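Putative 6-pyruvoyl tetrahydrobiopterin synthase (Caenorhabditis elegans, PDB 2G64) probably catalyses the zinc-dependent conversion of 7,8-dihydroneopterin triphosphate into 6-pyruvoyl tetrahydropterin with release of triphosphate, an early step in tetrahydrobiopterin biosynthesis. Local coordinates at residues Arg11-Ser16 with Leu77-Val82; Tyr48-Lys53 with Val125-Thr130; Val104-Phe109 with Phe135-Ser140. The protein carries 1 engineered substitution. All blocks are in the same frame, centred on the assembly; numbering follows the deposited sequence.

Interaction 1 (Arg11-Ser16 with Leu77-Val82); sequences RVDSFS and LVLDTV
D13 and F15 rest against L79 and V82, where strand 6-19 of the T-fold (tunnelling fold) of the PTPS family is packed against the C-terminal end of helix 68-80 and the turn after it. Along the strand, D13 comes first. Its OD2 lies 3.5 Å from L79 CD1, a van der Waals touch between a carboxylate and a methyl group. One of its oxygens is bonded within its own strand: OD1 accepts from S14 N at 2.7 Å through its anti lone pair, which helps fix how the group is turned. S14 adds chiefly its backbone. The forked end of L79 thus spans three successive residues, CD1 on D13 and CD2 on S14 O and F15.

F15 is the apolar hub. Its CG stands between the backbone N and the carbonyl carbon (chi1 62°), the crowded position, and the ring lies against both L79 and V82. L79 CD2 approaches F15 CD2 obliquely at 3.6 Å. V82 CG2 sits over one ring face, 3.6 Å from the centroid and 16° off the normal, a CH-pi contact in which a compact methyl fits against the flat ring. The ring also stacks with Y48 and touches M108, so strand 44-57 and helix 101-115 share in enclosing it.

At S16 the strand nears the metal site, its side chain about 6 Å from the zinc ion; S16 OG is hydrogen-bonded to N47 OD1 and S16 N to D83 OD1. The turn that carries V82 is tied down by T81, whose OG1 donates to V78 O at 2.7 Å.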
loop_
_atom_site.group_PDB
_atom_site.type_symbol
_atom_site.label_atom_id
_atom_site.label_comp_id
_atom_site.label_asym_id
_atom_site.label_seq_id
_atom_site.Cartn_x
_atom_site.Cartn_y
_atom_site.Cartn_z
ATOM N N ARG A 11 8.559 -8.730 -11.534
ATOM C CA ARG A 11 7.338 -8.248 -12.150
ATOM C C ARG A 11 6.155 -8.800 -11.339
ATOM O O ARG A 11 6.134 -9.983 -10.982
ATOM C CB ARG A 11 7.283 -8.729 -13.598
ATOM C CG ARG A 11 5.923 -8.567 -14.267
ATOM C CD ARG A 11 5.586 -7.109 -14.417
ATOM N NE ARG A 11 4.324 -6.932 -15.134
ATOM C CZ ARG A 11 3.930 -5.784 -15.669
ATOM N NH1 ARG A 11 4.706 -4.715 -15.571
ATOM N NH2 ARG A 11 2.766 -5.708 -16.303
ATOM N N VAL A 12 5.209 -7.924 -11.021
ATOM C CA VAL A 12 4.111 -8.249 -10.087
ATOM C C VAL A 12 2.813 -8.283 -10.888
ATOM O O VAL A 12 2.532 -7.373 -11.670
ATOM C CB VAL A 12 3.967 -7.174 -8.968
ATOM C CG1 VAL A 12 2.810 -7.539 -7.992
ATOM C CG2 VAL A 12 5.312 -6.974 -8.188
ATOM N N ASP A 13 2.028 -9.338 -10.712
ATOM C CA ASP A 13 0.695 -9.393 -11.326
ATOM C C ASP A 13 -0.199 -10.092 -10.292
ATOM O O ASP A 13 0.219 -10.275 -9.153
ATOM C CB ASP A 13 0.761 -10.166 -12.641
ATOM C CG ASP A 13 -0.315 -9.756 -13.634
ATOM O OD1 ASP A 13 -1.460 -9.469 -13.223
ATOM O OD2 ASP A 13 -0.013 -9.732 -14.843
ATOM N N SER A 14 -1.432 -10.429 -10.662
ATOM C CA SER A 14 -2.365 -11.034 -9.707
ATOM C C SER A 14 -3.357 -11.924 -10.443
ATOM O O SER A 14 -3.526 -11.807 -11.660
ATOM C CB SER A 14 -3.135 -9.946 -8.976
ATOM O OG SER A 14 -3.845 -9.156 -9.908
ATOM N N PHE A 15 -4.015 -12.806 -9.694
ATOM C CA PHE A 15 -5.116 -13.616 -10.235
ATOM C C PHE A 15 -6.152 -13.906 -9.149
ATOM O O PHE A 15 -5.831 -13.968 -7.969
ATOM C CB PHE A 15 -4.609 -14.904 -10.914
ATOM C CG PHE A 15 -3.877 -15.874 -9.982
ATOM C CD1 PHE A 15 -4.550 -16.948 -9.405
ATOM C CD2 PHE A 15 -2.504 -15.728 -9.729
ATOM C CE1 PHE A 15 -3.883 -17.846 -8.556
ATOM C CE2 PHE A 15 -1.818 -16.611 -8.884
ATOM C CZ PHE A 15 -2.509 -17.684 -8.297
ATOM N N SER A 16 -7.403 -14.051 -9.552
ATOM C CA SER A 16 -8.454 -14.333 -8.594
ATOM C C SER A 16 -8.866 -15.794 -8.754
ATOM O O SER A 16 -9.056 -16.281 -9.869
ATOM C CB SER A 16 -9.622 -13.364 -8.794
ATOM O OG SER A 16 -9.225 -12.032 -8.495
ATOM N N LEU A 77 0.546 -16.644 -20.013
ATOM C CA LEU A 77 0.276 -18.052 -20.297
ATOM C C LEU A 77 0.035 -18.841 -19.016
ATOM O O LEU A 77 -0.891 -19.665 -18.935
ATOM C CB LEU A 77 1.439 -18.660 -21.064
ATOM C CG LEU A 77 1.516 -18.322 -22.545
ATOM C CD1 LEU A 77 2.742 -18.992 -23.124
ATOM C CD2 LEU A 77 0.235 -18.790 -23.276
ATOM N N VAL A 78 0.840 -18.558 -17.994
ATOM C CA VAL A 78 0.664 -19.203 -16.701
ATOM C C VAL A 78 -0.628 -18.709 -16.025
ATOM O O VAL A 78 -1.403 -19.508 -15.483
ATOM C CB VAL A 78 1.890 -18.959 -15.771
ATOM C CG1 VAL A 78 1.742 -19.711 -14.465
ATOM C CG2 VAL A 78 3.210 -19.352 -16.483
ATOM N N LEU A 79 -0.845 -17.395 -16.046
ATOM C CA LEU A 79 -1.993 -16.796 -15.368
ATOM C C LEU A 79 -3.315 -17.291 -15.975
ATOM O O LEU A 79 -4.321 -17.412 -15.284
ATOM C CB LEU A 79 -1.904 -15.270 -15.421
ATOM C CG LEU A 79 -0.889 -14.667 -14.437
ATOM C CD1 LEU A 79 -0.608 -13.211 -14.863
ATOM C CD2 LEU A 79 -1.415 -14.732 -13.005
ATOM N N ASP A 80 -3.294 -17.599 -17.268
ATOM C CA ASP A 80 -4.495 -18.085 -17.961
ATOM C C ASP A 80 -4.997 -19.388 -17.333
ATOM O O ASP A 80 -6.196 -19.678 -17.352
ATOM C CB ASP A 80 -4.167 -18.367 -19.432
ATOM C CG ASP A 80 -4.186 -17.122 -20.296
ATOM O OD1 ASP A 80 -4.609 -16.043 -19.829
ATOM O OD2 ASP A 80 -3.741 -17.232 -21.458
ATOM N N THR A 81 -4.065 -20.181 -16.809
ATOM C CA THR A 81 -4.396 -21.458 -16.175
ATOM C C THR A 81 -5.135 -21.343 -14.831
ATOM O O THR A 81 -5.780 -22.303 -14.390
ATOM C CB THR A 81 -3.158 -22.368 -15.986
ATOM O OG1 THR A 81 -2.333 -21.924 -14.885
ATOM C CG2 THR A 81 -2.330 -22.478 -17.281
ATOM N N VAL A 82 -5.005 -20.195 -14.171
ATOM C CA VAL A 82 -5.503 -20.042 -12.799
ATOM C C VAL A 82 -6.457 -18.850 -12.602
ATOM O O VAL A 82 -7.266 -18.834 -11.674
ATOM C CB VAL A 82 -4.339 -19.951 -11.776
ATOM C CG1 VAL A 82 -3.567 -21.260 -11.737
ATOM C CG2 VAL A 82 -3.376 -18.798 -12.139
#

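Interaction 2 (Tyr48-Lys53 with Val125-Thr130); sequences YVWKVK and VTIEET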
loop_
_atom_site.group_PDB
_atom_site.type_symbol
_atom_site.label_atom_id
_atom_site.label_comp_id
_atom_site.label_asym_id
_atom_site.label_seq_id
_atom_site.Cartn_x
_atom_site.Cartn_y
_atom_site.Cartn_z
ATOM N N TYR A 48 -4.745 -13.549 -5.469
ATOM C CA TYR A 48 -3.379 -13.949 -5.200
ATOM C C TYR A 48 -2.474 -12.930 -5.900
ATOM O O TYR A 48 -2.672 -12.647 -7.075
ATOM C CB TYR A 48 -3.133 -15.333 -5.804
ATOM C CG TYR A 48 -3.777 -16.494 -5.090
ATOM C CD1 TYR A 48 -3.109 -17.157 -4.059
ATOM C CD2 TYR A 48 -5.037 -16.974 -5.485
ATOM C CE1 TYR A 48 -3.683 -18.264 -3.405
ATOM C CE2 TYR A 48 -5.607 -18.081 -4.854
ATOM C CZ TYR A 48 -4.939 -18.709 -3.813
ATOM O OH TYR A 48 -5.515 -19.786 -3.207
ATOM N N VAL A 49 -1.500 -12.379 -5.184
ATOM C CA VAL A 49 -0.477 -11.580 -5.860
ATOM C C VAL A 49 0.668 -12.526 -6.281
ATOM O O VAL A 49 1.165 -13.311 -5.466
ATOM C CB VAL A 49 0.072 -10.471 -4.941
ATOM C CG1 VAL A 49 1.151 -9.683 -5.660
ATOM C CG2 VAL A 49 -1.066 -9.507 -4.518
ATOM N N TRP A 50 1.077 -12.443 -7.534
ATOM C CA TRP A 50 2.173 -13.281 -8.024
ATOM C C TRP A 50 3.366 -12.384 -8.370
ATOM O O TRP A 50 3.243 -11.501 -9.211
ATOM C CB TRP A 50 1.729 -13.986 -9.307
ATOM C CG TRP A 50 2.706 -15.000 -9.827
ATOM C CD1 TRP A 50 3.604 -15.732 -9.098
ATOM C CD2 TRP A 50 2.855 -15.418 -11.195
ATOM N NE1 TRP A 50 4.315 -16.594 -9.946
ATOM C CE2 TRP A 50 3.862 -16.426 -11.227
ATOM C CE3 TRP A 50 2.216 -15.061 -12.395
ATOM C CZ2 TRP A 50 4.260 -17.068 -12.423
ATOM C CZ3 TRP A 50 2.638 -15.688 -13.604
ATOM C CH2 TRP A 50 3.637 -16.688 -13.592
ATOM N N LYS A 51 4.520 -12.586 -7.740
ATOM C CA LYS A 51 5.685 -11.803 -8.190
ATOM C C LYS A 51 6.720 -12.753 -8.773
ATOM O O LYS A 51 7.026 -13.768 -8.178
ATOM C CB LYS A 51 6.309 -11.024 -7.032
ATOM C CG LYS A 51 5.304 -10.260 -6.163
ATOM C CD LYS A 51 6.043 -9.418 -5.141
ATOM C CE LYS A 51 5.061 -8.593 -4.301
ATOM N NZ LYS A 51 5.797 -7.825 -3.236
ATOM N N VAL A 52 7.260 -12.389 -9.922
ATOM C CA VAL A 52 8.208 -13.233 -10.649
ATOM C C VAL A 52 9.524 -12.484 -10.681
ATOM O O VAL A 52 9.606 -11.394 -11.258
ATOM C CB VAL A 52 7.725 -13.485 -12.091
ATOM C CG1 VAL A 52 8.849 -14.114 -12.952
ATOM C CG2 VAL A 52 6.482 -14.357 -12.049
ATOM N N LYS A 53 10.536 -13.066 -10.040
ATOM C CA LYS A 53 11.829 -12.406 -9.897
ATOM C C LYS A 53 12.904 -13.146 -10.704
ATOM O O LYS A 53 13.064 -14.358 -10.590
ATOM C CB LYS A 53 12.223 -12.333 -8.410
ATOM C CG LYS A 53 13.476 -11.488 -8.096
ATOM C CD LYS A 53 13.626 -11.396 -6.579
ATOM C CE LYS A 53 14.794 -10.522 -6.178
ATOM N NZ LYS A 53 14.720 -10.086 -4.750
ATOM N N VAL A 125 9.795 -17.106 -7.156
ATOM C CA VAL A 125 8.374 -16.758 -7.260
ATOM C C VAL A 125 7.845 -16.438 -5.865
ATOM O O VAL A 125 8.181 -17.117 -4.891
ATOM C CB VAL A 125 7.563 -17.945 -7.879
ATOM C CG1 VAL A 125 6.102 -17.924 -7.424
ATOM C CG2 VAL A 125 7.651 -17.918 -9.401
ATOM N N THR A 126 7.011 -15.412 -5.781
ATOM C CA THR A 126 6.310 -15.067 -4.562
ATOM C C THR A 126 4.805 -15.208 -4.821
ATOM O O THR A 126 4.318 -14.775 -5.863
ATOM C CB THR A 126 6.617 -13.598 -4.163
ATOM O OG1 THR A 126 8.025 -13.466 -3.951
ATOM C CG2 THR A 126 5.881 -13.217 -2.860
ATOM N N ILE A 127 4.087 -15.788 -3.862
ATOM C CA ILE A 127 2.625 -15.749 -3.876
ATOM C C ILE A 127 2.179 -15.080 -2.582
ATOM O O ILE A 127 2.569 -15.509 -1.508
ATOM C CB ILE A 127 2.029 -17.181 -3.940
ATOM C CG1 ILE A 127 2.234 -17.783 -5.352
ATOM C CG2 ILE A 127 0.538 -17.168 -3.548
ATOM C CD1 ILE A 127 1.473 -17.051 -6.476
ATOM N N GLU A 128 1.380 -14.024 -2.690
ATOM C CA GLU A 128 0.730 -13.466 -1.500
ATOM C C GLU A 128 -0.722 -13.909 -1.547
ATOM O O GLU A 128 -1.500 -13.459 -2.385
ATOM C CB GLU A 128 0.853 -11.938 -1.459
ATOM C CG GLU A 128 2.288 -11.415 -1.662
ATOM C CD GLU A 128 2.456 -9.919 -1.431
ATOM O OE1 GLU A 128 1.445 -9.185 -1.428
ATOM O OE2 GLU A 128 3.619 -9.478 -1.266
ATOM N N GLU A 129 -1.065 -14.814 -0.654
ATOM C CA GLU A 129 -2.414 -15.335 -0.556
ATOM C C GLU A 129 -3.371 -14.249 -0.045
ATOM O O GLU A 129 -4.496 -14.130 -0.530
ATOM C CB GLU A 129 -2.351 -16.506 0.401
ATOM C CG GLU A 129 -3.629 -17.068 0.866
ATOM C CD GLU A 129 -3.352 -18.005 2.018
ATOM O OE1 GLU A 129 -3.582 -17.606 3.175
ATOM O OE2 GLU A 129 -2.830 -19.108 1.762
ATOM N N THR A 130 -2.903 -13.482 0.940
ATOM C CA THR A 130 -3.493 -12.203 1.332
ATOM C C THR A 130 -2.319 -11.272 1.623
ATOM O O THR A 130 -1.166 -11.701 1.611
ATOM C CB THR A 130 -4.334 -12.320 2.619
ATOM O OG1 THR A 130 -3.457 -12.446 3.730
ATOM C CG2 THR A 130 -5.285 -13.545 2.566
HETATM O O HOH W 1 9.354 -13.041 -6.280
HETATM O O HOH W 2 6.186 -9.942 -1.044
#
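W50 meets V125 and I127 on the side of the sheet that faces the helices, between strands 44-57 and 122-128, antiparallel neighbours in the T-fold sheet. W50 CG is anti to the backbone N (chi1 -173°), and the indole edge leans across to the partner strand. V125 CG1 lies in the indole plane at that edge, 3.4 Å from W50 NE1, while I127 CD1 comes obliquely to W50 CD1 at 3.6 Å. The large, mostly apolar indole suits this buried layer, where helices 68-80 and 101-115 also touch it, although NE1 is buried without a hydrogen-bonding partner. I127 CG2 touches the edge of the Y48 ring at CD1, 3.7 Å away.

Next, in the backbone ladder, V49 with E128 and K51 with T126 are the hydrogen-bonded pairs, each joined by two N-H...O bonds, such as V49 N to E128 O at 3.0 Å. The chain turns a corner at E129, a charge-relay residue by similarity; its OE2 is hydrogen-bonded to S101 OG.

On the other face, the side chains of V49 and E128, and of K51 and T126, lie side by side, and beyond their beta carbons the extended chains of K51 and E128 converge on a salt bridge whose hydrogen bond is weak, K51 NZ to E128 OE2 at 3.4 Å. One water reinforces it, accepting from K51 NZ and donating to E128 OE2 at 2.6 Å.

Interaction 3 (Val104-Phe109 with Phe135-Ser140); sequences VAIYMF and FTYKGS. Engineered in segment 135-140: S140 (natural residue Cys).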
loop_
_atom_site.group_PDB
_atom_site.type_symbol
_atom_site.label_atom_id
_atom_site.label_comp_id
_atom_site.label_asym_id
_atom_site.label_seq_id
_atom_site.Cartn_x
_atom_site.Cartn_y
_atom_site.Cartn_z
ATOM N N VAL A 104 0.957 -23.673 -4.428
ATOM C CA VAL A 104 0.657 -22.749 -5.528
ATOM C C VAL A 104 1.953 -22.080 -5.989
ATOM O O VAL A 104 2.203 -21.944 -7.174
ATOM C CB VAL A 104 -0.400 -21.681 -5.114
ATOM C CG1 VAL A 104 -0.623 -20.660 -6.245
ATOM C CG2 VAL A 104 -1.752 -22.376 -4.751
ATOM N N ALA A 105 2.796 -21.681 -5.036
ATOM C CA ALA A 105 4.054 -21.025 -5.407
ATOM C C ALA A 105 4.901 -21.976 -6.262
ATOM O O ALA A 105 5.502 -21.579 -7.269
ATOM C CB ALA A 105 4.794 -20.611 -4.157
ATOM N N ILE A 106 4.930 -23.239 -5.861
ATOM C CA ILE A 106 5.691 -24.248 -6.588
ATOM C C ILE A 106 5.098 -24.451 -7.989
ATOM O O ILE A 106 5.817 -24.444 -8.997
ATOM C CB ILE A 106 5.777 -25.608 -5.800
ATOM C CG1 ILE A 106 6.586 -25.439 -4.508
ATOM C CG2 ILE A 106 6.431 -26.707 -6.672
ATOM C CD1 ILE A 106 6.442 -26.614 -3.537
ATOM N N TYR A 107 3.782 -24.623 -8.049
ATOM C CA TYR A 107 3.076 -24.749 -9.319
ATOM C C TYR A 107 3.405 -23.611 -10.281
ATOM O O TYR A 107 3.755 -23.851 -11.429
ATOM C CB TYR A 107 1.544 -24.867 -9.092
ATOM C CG TYR A 107 0.791 -24.727 -10.388
ATOM C CD1 TYR A 107 0.694 -25.802 -11.277
ATOM C CD2 TYR A 107 0.220 -23.508 -10.751
ATOM C CE1 TYR A 107 0.017 -25.654 -12.484
ATOM C CE2 TYR A 107 -0.454 -23.364 -11.932
ATOM C CZ TYR A 107 -0.540 -24.432 -12.806
ATOM O OH TYR A 107 -1.213 -24.269 -13.997
ATOM N N MET A 108 3.306 -22.364 -9.819
ATOM C CA MET A 108 3.489 -21.219 -10.699
ATOM C C MET A 108 4.949 -21.118 -11.167
ATOM O O MET A 108 5.213 -20.824 -12.326
ATOM C CB MET A 108 3.067 -19.923 -10.008
ATOM C CG MET A 108 1.590 -19.927 -9.582
ATOM S SD MET A 108 0.413 -19.844 -10.948
ATOM C CE MET A 108 0.576 -18.111 -11.448
ATOM N N PHE A 109 5.872 -21.340 -10.246
ATOM C CA PHE A 109 7.305 -21.394 -10.580
ATOM C C PHE A 109 7.549 -22.432 -11.684
ATOM O O PHE A 109 8.176 -22.140 -12.706
ATOM C CB PHE A 109 8.091 -21.764 -9.326
ATOM C CG PHE A 109 9.587 -21.712 -9.484
ATOM C CD1 PHE A 109 10.299 -20.586 -9.105
ATOM C CD2 PHE A 109 10.283 -22.811 -9.996
ATOM C CE1 PHE A 109 11.701 -20.547 -9.228
ATOM C CE2 PHE A 109 11.676 -22.784 -10.119
ATOM C CZ PHE A 109 12.382 -21.641 -9.732
ATOM N N PHE A 135 4.325 -16.237 0.547
ATOM C CA PHE A 135 5.123 -17.460 0.304
ATOM C C PHE A 135 6.108 -17.293 -0.843
ATOM O O PHE A 135 5.786 -16.647 -1.856
ATOM C CB PHE A 135 4.180 -18.623 -0.001
ATOM C CG PHE A 135 3.137 -18.803 1.060
ATOM C CD1 PHE A 135 3.307 -19.749 2.055
ATOM C CD2 PHE A 135 2.018 -17.968 1.099
ATOM C CE1 PHE A 135 2.367 -19.892 3.082
ATOM C CE2 PHE A 135 1.071 -18.103 2.134
ATOM C CZ PHE A 135 1.254 -19.070 3.116
ATOM N N THR A 136 7.299 -17.891 -0.706
ATOM C CA THR A 136 8.263 -17.802 -1.798
ATOM C C THR A 136 8.903 -19.144 -2.061
ATOM O O THR A 136 8.972 -20.015 -1.175
ATOM C CB THR A 136 9.357 -16.740 -1.567
ATOM O OG1 THR A 136 10.382 -17.257 -0.709
ATOM C CG2 THR A 136 8.753 -15.414 -0.999
ATOM N N TYR A 137 9.375 -19.295 -3.281
ATOM C CA TYR A 137 9.945 -20.569 -3.718
ATOM C C TYR A 137 11.020 -20.246 -4.743
ATOM O O TYR A 137 10.816 -19.382 -5.605
ATOM C CB TYR A 137 8.872 -21.449 -4.338
ATOM C CG TYR A 137 9.396 -22.780 -4.830
ATOM C CD1 TYR A 137 10.041 -23.652 -3.965
ATOM C CD2 TYR A 137 9.246 -23.152 -6.168
ATOM C CE1 TYR A 137 10.529 -24.888 -4.431
ATOM C CE2 TYR A 137 9.714 -24.360 -6.632
ATOM C CZ TYR A 137 10.342 -25.227 -5.755
ATOM O OH TYR A 137 10.793 -26.432 -6.214
ATOM N N LYS A 138 12.168 -20.912 -4.610
ATOM C CA LYS A 138 13.302 -20.701 -5.520
ATOM C C LYS A 138 13.696 -21.927 -6.343
ATOM O O LYS A 138 14.745 -21.939 -7.009
ATOM C CB LYS A 138 14.532 -20.191 -4.766
ATOM C CG LYS A 138 14.405 -18.774 -4.222
ATOM C CD LYS A 138 15.604 -18.486 -3.312
ATOM C CE LYS A 138 15.732 -17.026 -2.982
ATOM N NZ LYS A 138 17.122 -16.728 -2.469
ATOM N N GLY A 139 12.857 -22.946 -6.311
ATOM C CA GLY A 139 13.071 -24.124 -7.155
ATOM C C GLY A 139 13.950 -25.142 -6.448
ATOM O O GLY A 139 14.259 -24.999 -5.265
ATOM N N SER A 140 14.354 -26.172 -7.184
ATOM C CA SER A 140 15.312 -27.154 -6.686
ATOM C C SER A 140 16.736 -26.599 -6.731
ATOM O O SER A 140 16.978 -25.467 -7.159
ATOM C CB SER A 140 15.233 -28.441 -7.513
ATOM O OG SER A 140 13.992 -29.098 -7.323
ATOM O OXT SER A 140 17.686 -27.278 -6.349
#
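Y137 sets its ring between I106 and G139 and turns its edge to F109, packing helix 101-115 of the T-fold on the strand that carries the sheet into the next subunit. I106 CG1 stands over the centre of one ring face, 3.7 Å from the centroid and 2° off the normal, a CH-pi contact. Over the centre of the opposite face lies G139 N, 3.3 Å above the plane, brought there by a bend of the chain at K138. F109 and Y137 form a T-shaped (edge-to-face) pair, with centroids 5.0 Å apart and planes at 74°. The tyrosine supplies the edge, its CD2 3.6 Å from F109 CG.

The small A105 suits the place where strand and helix draw closest, its CB 4.2 Å from Y137 CB. F109 reaches on with CG anti to its backbone N (chi1 -174°), and its CE2 lies 3.5 Å from G139 CA. Glycine fits here on two counts: a beta carbon would collide with F109 CZ and, at its backbone angles, would press on the carbonyl O of K138.

Further out, backbone bonds of F135 to I127 and of Y137 to V125 hold the strand in the sheet, while V125 and L122 pack on F109. The strand pairs on its other side with an antiparallel strand of a neighbouring subunit, whose I6 touches Y137 and whose P5 touches I106.

With rings, aliphatic groups and glycine backbone, the contact rests mainly on close shape matching and dispersion, with some electrostatic attraction in the edge-to-face pair; hydrogen bonding is left to the sheet that positions the strand.

From the N terminus, strand 6-19 opens interaction 1, which closes a loop of 60 residues when helix 68-80 ends against it. Inside that loop lies strand 44-57, which opens interaction 2; this closes only at strand 122-128, so the two contacts cross. Interaction 3 starts on helix 101-115, within the loop of interaction 2, and closes at the C-terminal strand 133-137, crossing it in turn, whereas interactions 1 and 3 follow in series. Neighbouring strands bond them together, F15 O to Y48 N and I127 N to F135 O, and M108 touches both F15 and W50. Both helices are thereby fastened to one four-strand antiparallel run.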